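Local coordinates for response regulator ChrA (Corynebacterium diphtheriae, PDB 4YN8), which probably binds DNA to regulate transcription, acting as the response regulator of a haem-sensing two-component system, at residues L10-H14 against P15-A19; S108-H111 against D112-A116; L167-S170 against E171-K175; V179-Y182 against S183-V187. The protein carries 1 engineered substitution. All coordinates share one frame; numbering follows the deposited sequence. Where two conformers were deposited one is given.

Contact 1 (L10-H14 against P15-A19); sequences LIDDH and PVVRA. With MG (magnesium ion), chain F; SO4 (sulfate ion), chain C.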
loop_
_atom_site.group_PDB
_atom_site.type_symbol
_atom_site.label_atom_id
_atom_site.label_comp_id
_atom_site.label_asym_id
_atom_site.label_seq_id
_atom_site.Cartn_x
_atom_site.Cartn_y
_atom_site.Cartn_z
ATOM N N LEU A 10 -15.918 -13.085 6.640
ATOM C CA LEU A 10 -15.612 -11.660 6.786
ATOM C C LEU A 10 -14.523 -11.519 7.812
ATOM O O LEU A 10 -14.688 -11.970 8.946
ATOM C CB LEU A 10 -16.858 -10.938 7.282
ATOM C CG LEU A 10 -16.685 -9.462 7.647
ATOM C CD1 LEU A 10 -16.307 -8.713 6.392
ATOM C CD2 LEU A 10 -17.996 -8.968 8.200
ATOM N N ILE A 11 -13.440 -10.853 7.442
ATOM C CA ILE A 11 -12.218 -10.791 8.249
ATOM C C ILE A 11 -11.843 -9.328 8.451
ATOM O O ILE A 11 -11.736 -8.569 7.473
ATOM C CB ILE A 11 -11.095 -11.522 7.544
ATOM C CG1 ILE A 11 -11.557 -12.943 7.216
ATOM C CG2 ILE A 11 -9.836 -11.565 8.423
ATOM C CD1 ILE A 11 -10.460 -13.847 6.698
ATOM N N ASP A 12 -11.690 -8.935 9.711
ATOM C CA ASP A 12 -11.301 -7.564 10.063
ATOM C C ASP A 12 -10.897 -7.604 11.519
ATOM O O ASP A 12 -11.615 -8.190 12.337
ATOM C CB ASP A 12 -12.510 -6.622 9.873
ATOM C CG ASP A 12 -12.175 -5.154 10.041
ATOM O OD1 ASP A 12 -11.278 -4.744 10.826
ATOM O OD2 ASP A 12 -12.871 -4.389 9.333
ATOM N N ASP A 13 -9.806 -6.928 11.841
ATOM C CA ASP A 13 -9.304 -6.925 13.223
ATOM C C ASP A 13 -10.071 -6.002 14.145
ATOM O O ASP A 13 -9.846 -6.021 15.391
ATOM C CB ASP A 13 -7.848 -6.528 13.254
ATOM C CG ASP A 13 -7.214 -6.737 14.631
ATOM O OD1 ASP A 13 -7.418 -7.819 15.224
ATOM O OD2 ASP A 13 -6.519 -5.808 15.078
ATOM N N HIS A 14 -10.926 -5.178 13.570
ATOM C CA HIS A 14 -11.698 -4.161 14.303
ATOM C C HIS A 14 -13.136 -4.497 14.399
ATOM O O HIS A 14 -13.881 -4.277 13.461
ATOM C CB HIS A 14 -11.445 -2.790 13.644
ATOM C CG HIS A 14 -10.004 -2.506 13.504
ATOM N ND1 HIS A 14 -9.287 -2.732 12.330
ATOM C CD2 HIS A 14 -9.103 -2.189 14.442
ATOM C CE1 HIS A 14 -8.009 -2.507 12.575
ATOM N NE2 HIS A 14 -7.879 -2.200 13.853
ATOM N N PRO A 15 -13.567 -5.090 15.548
ATOM C CA PRO A 15 -14.957 -5.661 15.621
ATOM C C PRO A 15 -16.060 -4.619 15.448
ATOM O O PRO A 15 -17.125 -4.920 14.922
ATOM C CB PRO A 15 -15.003 -6.276 17.022
ATOM C CG PRO A 15 -13.932 -5.589 17.756
ATOM C CD PRO A 15 -12.812 -5.357 16.798
ATOM N N VAL A 16 -15.785 -3.378 15.803
ATOM C CA VAL A 16 -16.804 -2.325 15.627
ATOM C C VAL A 16 -17.046 -2.040 14.136
ATOM O O VAL A 16 -18.200 -1.882 13.696
ATOM C CB VAL A 16 -16.411 -1.033 16.339
ATOM C CG1 VAL A 16 -17.356 0.073 15.973
ATOM C CG2 VAL A 16 -16.435 -1.192 17.847
ATOM N N VAL A 17 -15.972 -2.046 13.347
ATOM C CA VAL A 17 -16.121 -1.908 11.889
ATOM C C VAL A 17 -16.677 -3.201 11.271
ATOM O O VAL A 17 -17.559 -3.166 10.408
ATOM C CB VAL A 17 -14.768 -1.561 11.279
ATOM C CG1 VAL A 17 -14.837 -1.471 9.737
ATOM C CG2 VAL A 17 -14.205 -0.289 11.912
ATOM N N ARG A 18 -16.152 -4.345 11.706
ATOM C CA ARG A 18 -16.597 -5.634 11.191
ATOM C C ARG A 18 -18.118 -5.836 11.354
ATOM O O ARG A 18 -18.808 -6.307 10.456
ATOM C CB ARG A 18 -15.805 -6.779 11.834
ATOM C CG ARG A 18 -15.921 -8.080 11.026
ATOM C CD ARG A 18 -15.032 -9.175 11.570
ATOM N NE ARG A 18 -15.501 -9.648 12.864
ATOM C CZ ARG A 18 -14.853 -9.614 14.014
ATOM N NH1 ARG A 18 -13.624 -9.173 14.152
ATOM N NH2 ARG A 18 -15.485 -10.084 15.090
ATOM N N ALA A 19 -18.652 -5.415 12.500
ATOM C CA ALA A 19 -20.081 -5.571 12.766
ATOM C C ALA A 19 -20.925 -4.757 11.796
ATOM O O ALA A 19 -21.993 -5.207 11.383
ATOM C CB ALA A 19 -20.396 -5.200 14.228
HETATM MG MG MG F . -9.893 -3.307 10.094
HETATM S S SO4 C . -12.956 -9.947 17.920
HETATM O O1 SO4 C . -12.606 -9.236 19.158
HETATM O O2 SO4 C . -12.308 -9.227 16.760
HETATM O O3 SO4 C . -12.401 -11.316 17.991
HETATM O O4 SO4 C . -14.438 -10.002 17.790
HETATM O O HOH W 1 -8.604 -1.948 9.406
HETATM O O HOH W 2 -8.571 -5.058 10.117
HETATM O O HOH W 3 -11.673 -2.274 10.102
#
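R18, in the first turn of helix 15-26, folds back over the end of the strand that leads to it and meets D12 and L10. Polar bonds hold both ends of this residue. Its NH1 donates to D12 O (2.9 Å, 158°) with the oxygen almost in the guanidinium plane, and its backbone N donates to H14 O, H14 being the N-cap. CG lies anti to the backbone N (chi1 -162°) and the chain bends at chi3, which carries the guanidinium back across D12. The outer edge of that group grips a sulfate, NH1 to O2 and NH2 to O4, both at 2.9 Å, while NE forms a salt bridge with E36. The metal site occupies the same turn: magnesium takes D12 OD1 at 2.1 Å and H14 ND1 at 2.4 Å, with D54 and three waters completing it. D12 OD1 also accepts from H14 N (2.8 Å), an Asx turn in which the donor stands well out of the carboxylate plane. L10 CD2 makes an apolar contact with R18 CG at 3.6 Å, and the V17 CG1 methyl packs against the carboxylate oxygen D12 OD2. This acidic corner is characteristic of CheY-like receiver domains. Strand 6-11, which here runs into helix 15-26 within a beta-alpha-beta unit, lies between strand 31-37, bonded through L10, and strand 50-53, bonded through I11.

Contact 2 (S108-H111 against D112-A116); sequences SALH and DAVVA. With SO4 (sulfate ion), chain E.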
loop_
_atom_site.group_PDB
_atom_site.type_symbol
_atom_site.label_atom_id
_atom_site.label_comp_id
_atom_site.label_asym_id
_atom_site.label_seq_id
_atom_site.Cartn_x
_atom_site.Cartn_y
_atom_site.Cartn_z
ATOM N N SER A 108 -25.091 -1.184 -2.425
ATOM C CA SER A 108 -25.330 -1.924 -3.644
ATOM C C SER A 108 -24.008 -2.332 -4.325
ATOM O O SER A 108 -23.916 -3.365 -5.012
ATOM C CB SER A 108 -26.185 -1.092 -4.619
ATOM O OG SER A 108 -25.517 0.128 -4.954
ATOM N N ALA A 109 -23.041 -1.464 -4.214
ATOM C CA ALA A 109 -21.686 -1.727 -4.762
ATOM C C ALA A 109 -20.973 -2.827 -3.994
ATOM O O ALA A 109 -20.273 -3.654 -4.607
ATOM C CB ALA A 109 -20.836 -0.464 -4.793
ATOM N N LEU A 110 -21.168 -2.886 -2.695
ATOM C CA LEU A 110 -20.616 -3.992 -1.913
ATOM C C LEU A 110 -21.297 -5.307 -2.330
ATOM O O LEU A 110 -20.631 -6.287 -2.553
ATOM C CB LEU A 110 -20.781 -3.771 -0.418
ATOM C CG LEU A 110 -20.297 -4.912 0.453
ATOM C CD1 LEU A 110 -18.830 -5.248 0.160
ATOM C CD2 LEU A 110 -20.450 -4.488 1.892
ATOM N N HIS A 111 -22.628 -5.299 -2.470
ATOM C CA HIS A 111 -23.339 -6.471 -2.957
ATOM C C HIS A 111 -22.816 -6.915 -4.297
ATOM O O HIS A 111 -22.492 -8.083 -4.515
ATOM C CB HIS A 111 -24.859 -6.173 -3.050
ATOM C CG HIS A 111 -25.603 -7.189 -3.842
ATOM N ND1 HIS A 111 -25.693 -7.127 -5.226
ATOM C CD2 HIS A 111 -26.246 -8.320 -3.473
ATOM C CE1 HIS A 111 -26.336 -8.195 -5.666
ATOM N NE2 HIS A 111 -26.708 -8.913 -4.620
ATOM N N ASP A 112 -22.717 -5.976 -5.245
ATOM C CA ASP A 112 -22.273 -6.314 -6.555
ATOM C C ASP A 112 -20.832 -6.837 -6.589
ATOM O O ASP A 112 -20.517 -7.733 -7.416
ATOM C CB ASP A 112 -22.384 -5.092 -7.461
ATOM C CG ASP A 112 -23.855 -4.725 -7.762
ATOM O OD1 ASP A 112 -24.806 -5.421 -7.286
ATOM O OD2 ASP A 112 -24.071 -3.672 -8.454
ATOM N N ALA A 113 -19.982 -6.261 -5.737
ATOM C CA ALA A 113 -18.578 -6.745 -5.588
ATOM C C ALA A 113 -18.499 -8.174 -5.046
ATOM O O ALA A 113 -17.716 -8.997 -5.533
ATOM C CB ALA A 113 -17.755 -5.811 -4.732
ATOM N N VAL A 114 -19.354 -8.494 -4.087
ATOM C CA VAL A 114 -19.420 -9.881 -3.614
ATOM C C VAL A 114 -19.878 -10.840 -4.694
ATOM O O VAL A 114 -19.278 -11.923 -4.923
ATOM C CB VAL A 114 -20.271 -10.004 -2.351
ATOM C CG1 VAL A 114 -20.461 -11.457 -1.972
ATOM C CG2 VAL A 114 -19.612 -9.223 -1.196
ATOM N N VAL A 115 -20.907 -10.480 -5.416
ATOM C CA VAL A 115 -21.348 -11.344 -6.485
ATOM C C VAL A 115 -20.311 -11.520 -7.566
ATOM O O VAL A 115 -20.066 -12.628 -8.046
ATOM C CB VAL A 115 -22.688 -10.812 -7.101
ATOM C CG1 VAL A 115 -23.015 -11.588 -8.366
ATOM C CG2 VAL A 115 -23.832 -10.887 -6.086
ATOM N N ALA A 116 -19.678 -10.429 -7.988
ATOM C CA ALA A 116 -18.626 -10.474 -9.022
ATOM C C ALA A 116 -17.478 -11.358 -8.615
ATOM O O ALA A 116 -17.004 -12.168 -9.375
ATOM C CB ALA A 116 -18.093 -9.090 -9.272
HETATM S S SO4 E . -26.946 2.435 -1.280
HETATM O O1 SO4 E . -25.855 2.678 -0.227
HETATM O O2 SO4 E . -28.259 2.679 -0.580
HETATM O O3 SO4 E . -27.014 1.060 -1.887
HETATM O O4 SO4 E . -26.914 3.268 -2.523
#
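H111 and D112, adjacent on helix 107-119, are tied side chain to side chain. H111 ND1 donates to D112 OD1 at 2.8 Å (161°); the oxygen lies in the imidazole plane and is met on its anti side, although ring and carboxylate planes are turned 69° apart. D112 CG sits beside its own backbone N (chi1 -70°), bringing OD1 round to the edge of the ring. At the other nitrogen, NE2 bonds D30, so two carboxylates fix the rotation of the imidazole and would probably favour its protonated form. Four backbone bonds knit the turn together: D112 N to S108 O, A113 N to A109 O, V114 N to L110 O and V115 N to H111 O, the last at 3.0 Å. Nearer the start of the helix, S108 N donates to a sulfate oxygen, O3, at 3.0 Å, and E107 N binds the same ion. Packing surrounds this polar pair. V115 CG2 lies over one face of the H111 ring, 4.0 Å from its centroid, a CH-pi contact between side chains that run alongside each other. L110 CD1 and V114 CG2 meet more loosely at 4.3 Å on the buried side. That side, where A113 also lies, faces the parallel sheet of the receiver domain: L110 and V114 pack on L78 of strand 77-81 and on L25 of helix 15-26, and V114 reaches I6 and V8 of strand 6-11.

Contact 3 (L167-S170 against E171-K175); sequences LFIS and EATVK
S170 is the N-cap of helix 171-185, and its side chain turns in over the first turn toward T173. Its CB carries the hydroxyl, which chi1 of 71° sets between the backbone N and the carbonyl carbon, facing the start of the helix. There OG shares a hydrogen bond with T173 OG1 at 2.8 Å, in which either hydroxyl could be the donor. OG also comes within 3.0 Å of T173 N and lies beside the methyl CB of A172. A water closes the loop: it accepts from S170 N at 3.0 Å and meets T173 OG1 at 2.8 Å, so the threonine is linked to the cap residue's backbone through water, where a capping box would use a direct bond. S170 O accepts the first helical bond here, from V174 N at 2.9 Å (168°). T173 presents its two branches to different partners, OG1 to the serine and water, CG2 to I169. I169 approaches T173 and V174 at about a right angle; its CD1 touches V174 CG2 at 3.8 Å and T173 CG2 at 4.1 Å, an apolar patch just under the polar cap. I169 also packs on R146, and V174 on L163 of helix 160-167. With F168 at positive phi ending the first of them, helix 160-167, this short turn and helix 171-185 form the helix-turn-helix of the LuxR family; helix 171-185 is probably its recognition helix.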
loop_
_atom_site.group_PDB
_atom_site.type_symbol
_atom_site.label_atom_id
_atom_site.label_comp_id
_atom_site.label_asym_id
_atom_site.label_seq_id
_atom_site.Cartn_x
_atom_site.Cartn_y
_atom_site.Cartn_z
ATOM N N LEU A 167 31.875 25.113 4.825
ATOM C CA LEU A 167 30.474 25.509 4.965
ATOM C C LEU A 167 30.087 25.823 6.431
ATOM O O LEU A 167 28.956 26.251 6.710
ATOM C CB LEU A 167 29.552 24.391 4.434
ATOM C CG LEU A 167 29.828 24.114 2.941
ATOM C CD1 LEU A 167 28.865 23.079 2.388
ATOM C CD2 LEU A 167 29.778 25.359 2.097
ATOM N N PHE A 168 31.011 25.548 7.341
ATOM C CA PHE A 168 30.780 25.720 8.802
ATOM C C PHE A 168 29.629 24.927 9.317
ATOM O O PHE A 168 28.810 25.422 10.108
ATOM C CB PHE A 168 30.600 27.191 9.180
ATOM C CG PHE A 168 31.745 28.052 8.805
ATOM C CD1 PHE A 168 32.779 28.287 9.683
ATOM C CD2 PHE A 168 31.757 28.711 7.566
ATOM C CE1 PHE A 168 33.846 29.110 9.333
ATOM C CE2 PHE A 168 32.821 29.532 7.205
ATOM C CZ PHE A 168 33.865 29.718 8.096
ATOM N N ILE A 169 29.562 23.659 8.908
ATOM C CA ILE A 169 28.586 22.727 9.463
ATOM C C ILE A 169 29.376 21.467 9.811
ATOM O O ILE A 169 30.469 21.239 9.284
ATOM C CB ILE A 169 27.411 22.430 8.484
ATOM C CG1 ILE A 169 27.954 21.924 7.129
ATOM C CG2 ILE A 169 26.569 23.666 8.237
ATOM C CD1 ILE A 169 26.866 21.530 6.124
ATOM N N SER A 170 28.834 20.638 10.691
ATOM C CA SER A 170 29.567 19.490 11.175
ATOM C C SER A 170 29.678 18.443 10.079
ATOM O O SER A 170 28.800 18.352 9.204
ATOM C CB SER A 170 28.846 18.882 12.372
ATOM O OG SER A 170 27.637 18.216 12.001
ATOM N N GLU A 171 30.702 17.617 10.147
ATOM C CA GLU A 171 30.789 16.436 9.235
ATOM C C GLU A 171 29.546 15.529 9.258
ATOM O O GLU A 171 29.099 15.021 8.214
ATOM C CB GLU A 171 32.007 15.600 9.546
ATOM C CG GLU A 171 33.293 16.234 9.064
ATOM C CD GLU A 171 34.512 15.398 9.410
ATOM O OE1 GLU A 171 34.494 14.173 9.169
ATOM O OE2 GLU A 171 35.468 15.975 9.962
ATOM N N ALA A 172 28.957 15.340 10.429
ATOM C CA ALA A 172 27.688 14.585 10.523
ATOM C C ALA A 172 26.508 15.224 9.780
ATOM O O ALA A 172 25.723 14.518 9.159
ATOM C CB ALA A 172 27.305 14.368 11.975
ATOM N N THR A 173 26.405 16.546 9.857
ATOM C CA THR A 173 25.384 17.312 9.143
ATOM C C THR A 173 25.633 17.162 7.628
ATOM O O THR A 173 24.645 16.918 6.853
ATOM C CB THR A 173 25.440 18.778 9.526
ATOM O OG1 THR A 173 25.161 18.921 10.927
ATOM C CG2 THR A 173 24.422 19.580 8.772
ATOM N N VAL A 174 26.908 17.275 7.231
ATOM C CA VAL A 174 27.313 17.036 5.788
ATOM C C VAL A 174 26.846 15.658 5.356
ATOM O O VAL A 174 26.208 15.480 4.290
ATOM C CB VAL A 174 28.832 17.139 5.540
ATOM C CG1 VAL A 174 29.213 16.637 4.153
ATOM C CG2 VAL A 174 29.307 18.585 5.694
ATOM N N LYS A 175 27.189 14.651 6.152
ATOM C CA LYS A 175 26.802 13.267 5.805
ATOM C C LYS A 175 25.266 13.048 5.684
ATOM O O LYS A 175 24.799 12.367 4.782
ATOM C CB LYS A 175 27.466 12.272 6.789
ATOM C CG LYS A 175 28.704 11.577 6.211
ATOM C CD LYS A 175 28.274 10.344 5.343
ATOM C CE LYS A 175 28.949 10.216 3.950
ATOM N NZ LYS A 175 28.328 9.195 3.045
HETATM O O HOH W 4 26.230 21.291 12.024
#

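Contact 4 (V179-Y182 against S183-V187); sequences VHIY and SKLGV. With SO4 (sulfate ion), chain D.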
loop_
_atom_site.group_PDB
_atom_site.type_symbol
_atom_site.label_atom_id
_atom_site.label_comp_id
_atom_site.label_asym_id
_atom_site.label_seq_id
_atom_site.Cartn_x
_atom_site.Cartn_y
_atom_site.Cartn_z
ATOM N N VAL A 179 23.236 11.869 2.329
ATOM C CA VAL A 179 22.223 10.780 2.236
ATOM C C VAL A 179 20.979 11.224 1.476
ATOM O O VAL A 179 20.502 10.498 0.556
ATOM C CB VAL A 179 21.848 10.175 3.639
ATOM C CG1 VAL A 179 20.636 9.265 3.521
ATOM C CG2 VAL A 179 23.042 9.440 4.206
ATOM N N HIS A 180 20.495 12.422 1.772
ATOM C CA HIS A 180 19.282 12.884 1.163
ATOM C C HIS A 180 19.532 13.192 -0.304
ATOM O O HIS A 180 18.703 12.873 -1.147
ATOM C CB HIS A 180 18.740 14.111 1.841
ATOM C CG HIS A 180 17.347 14.446 1.419
ATOM N ND1 HIS A 180 17.013 15.655 0.845
ATOM C CD2 HIS A 180 16.200 13.722 1.466
ATOM C CE1 HIS A 180 15.720 15.672 0.582
ATOM N NE2 HIS A 180 15.205 14.506 0.938
ATOM N N ILE A 181 20.693 13.783 -0.597
ATOM C CA ILE A 181 21.003 14.145 -1.994
ATOM C C ILE A 181 21.098 12.885 -2.848
ATOM O O ILE A 181 20.533 12.836 -3.988
ATOM C CB ILE A 181 22.342 14.955 -2.045
ATOM C CG1 ILE A 181 22.168 16.357 -1.502
ATOM C CG2 ILE A 181 22.909 14.991 -3.453
ATOM C CD1 ILE A 181 23.461 16.999 -1.016
ATOM N N TYR A 182 21.784 11.869 -2.348
ATOM C CA TYR A 182 21.990 10.627 -3.103
ATOM C C TYR A 182 20.669 9.961 -3.380
ATOM O O TYR A 182 20.428 9.412 -4.463
ATOM C CB TYR A 182 22.886 9.659 -2.311
ATOM C CG TYR A 182 24.335 10.052 -2.150
ATOM C CD1 TYR A 182 24.865 11.198 -2.728
ATOM C CD2 TYR A 182 25.189 9.264 -1.403
ATOM C CE1 TYR A 182 26.196 11.546 -2.534
ATOM C CE2 TYR A 182 26.504 9.596 -1.238
ATOM C CZ TYR A 182 26.998 10.750 -1.774
ATOM O OH TYR A 182 28.314 11.080 -1.565
ATOM N N SER A 183 19.780 10.019 -2.404
ATOM C CA SER A 183 18.435 9.467 -2.591
ATOM C C SER A 183 17.680 10.219 -3.720
ATOM O O SER A 183 17.146 9.584 -4.628
ATOM C CB SER A 183 17.694 9.434 -1.253
ATOM O OG SER A 183 16.294 9.417 -1.446
ATOM N N LYS A 184 17.703 11.545 -3.713
ATOM C CA LYS A 184 17.053 12.369 -4.731
ATOM C C LYS A 184 17.625 12.145 -6.133
ATOM O O LYS A 184 16.889 12.226 -7.134
ATOM C CB LYS A 184 17.183 13.860 -4.396
ATOM C CG LYS A 184 16.650 14.265 -3.031
ATOM C CD LYS A 184 15.157 14.321 -3.047
ATOM C CE LYS A 184 14.700 15.649 -3.611
ATOM N NZ LYS A 184 13.287 15.529 -4.027
ATOM N N LEU A 185 18.928 11.932 -6.192
ATOM C CA LEU A 185 19.657 11.719 -7.463
ATOM C C LEU A 185 19.626 10.283 -7.975
ATOM O O LEU A 185 20.037 10.026 -9.101
ATOM C CB LEU A 185 21.106 12.199 -7.321
ATOM C CG LEU A 185 21.229 13.706 -7.069
ATOM C CD1 LEU A 185 22.707 14.068 -7.001
ATOM C CD2 LEU A 185 20.548 14.531 -8.133
ATOM N N GLY A 186 19.207 9.337 -7.136
ATOM C CA GLY A 186 19.211 7.924 -7.522
ATOM C C GLY A 186 20.574 7.288 -7.556
ATOM O O GLY A 186 20.847 6.435 -8.412
ATOM N N VAL A 187 21.482 7.697 -6.662
ATOM C CA VAL A 187 22.866 7.214 -6.695
ATOM C C VAL A 187 23.261 6.815 -5.295
ATOM O O VAL A 187 22.503 7.042 -4.356
ATOM C CB VAL A 187 23.848 8.296 -7.213
ATOM C CG1 VAL A 187 23.418 8.776 -8.597
ATOM C CG2 VAL A 187 23.906 9.486 -6.264
HETATM S S SO4 D . 30.574 8.602 -0.471
HETATM O O1 SO4 D . 30.080 9.960 -0.102
HETATM O O2 SO4 D . 31.766 8.244 0.287
HETATM O O3 SO4 D . 29.391 7.819 -0.125
HETATM O O4 SO4 D . 30.968 8.405 -1.868
#
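A Schellman motif, from Y182 to V187, ends helix 171-185 in the helix-turn-helix domain of the LuxR family. G186 leaves the helix with positive phi (74°), and two backbone bonds reach back into the last turn: V187 N donates to Y182 O at 3.0 Å (170°), and inside it G186 N meets S183 O at 3.3 Å. The hydrophobic contact that usually accompanies this motif is present, V187 CG2 lying 4.0 Å from Y182 CD1 as the two side chains cross at about a right angle. Both pack on A193 of helix 190-199. Before the turn, regular helical bonds link S183 N to V179 O, K184 N to H180 O and L185 N to I181 O. On the buried side, I181 CG2 and L185 CD1 touch at 3.7 Å, their side chains pointing the same way toward L151 of helix 145-155. On another side K184 runs alongside H180 with CG over one face of the imidazole, 4.1 Å from the centroid. This CH-pi contact is somewhat doubtful in detail, since both residues have a second conformer. Their polar ends are held from outside: H180 ND1 bonds E147, and K184 NZ bonds Q141 O. Y182 CG sits beside its own backbone N (chi1 -69°), and the ring extends from there to a sulfate that R190 N also binds. One sulfate oxygen, O1, lies in the ring plane at its edge and accepts from Y182 OH at 2.6 Å.

In the fold
Contacts 1 and 2 belong to the receiver domain, contacts 3 and 4 to the DNA-binding domain at the other end of the chain. Contact 1 carries two of the three protein ligands of a magnesium ion; the third, D54, is probably the phosphoacceptor, as in related receivers. Contact 2 lies about 18 Å from it between centres, against the far end of helix 15-26, where H111 neighbours F28 and I31 of a second magnesium site. Contacts 3 and 4 mark the start and the end of helix 171-185, their centres about 17 Å apart. Contacts 1 and 3 do not touch: their centres are about 50 Å apart and their nearest atoms about 37 Å.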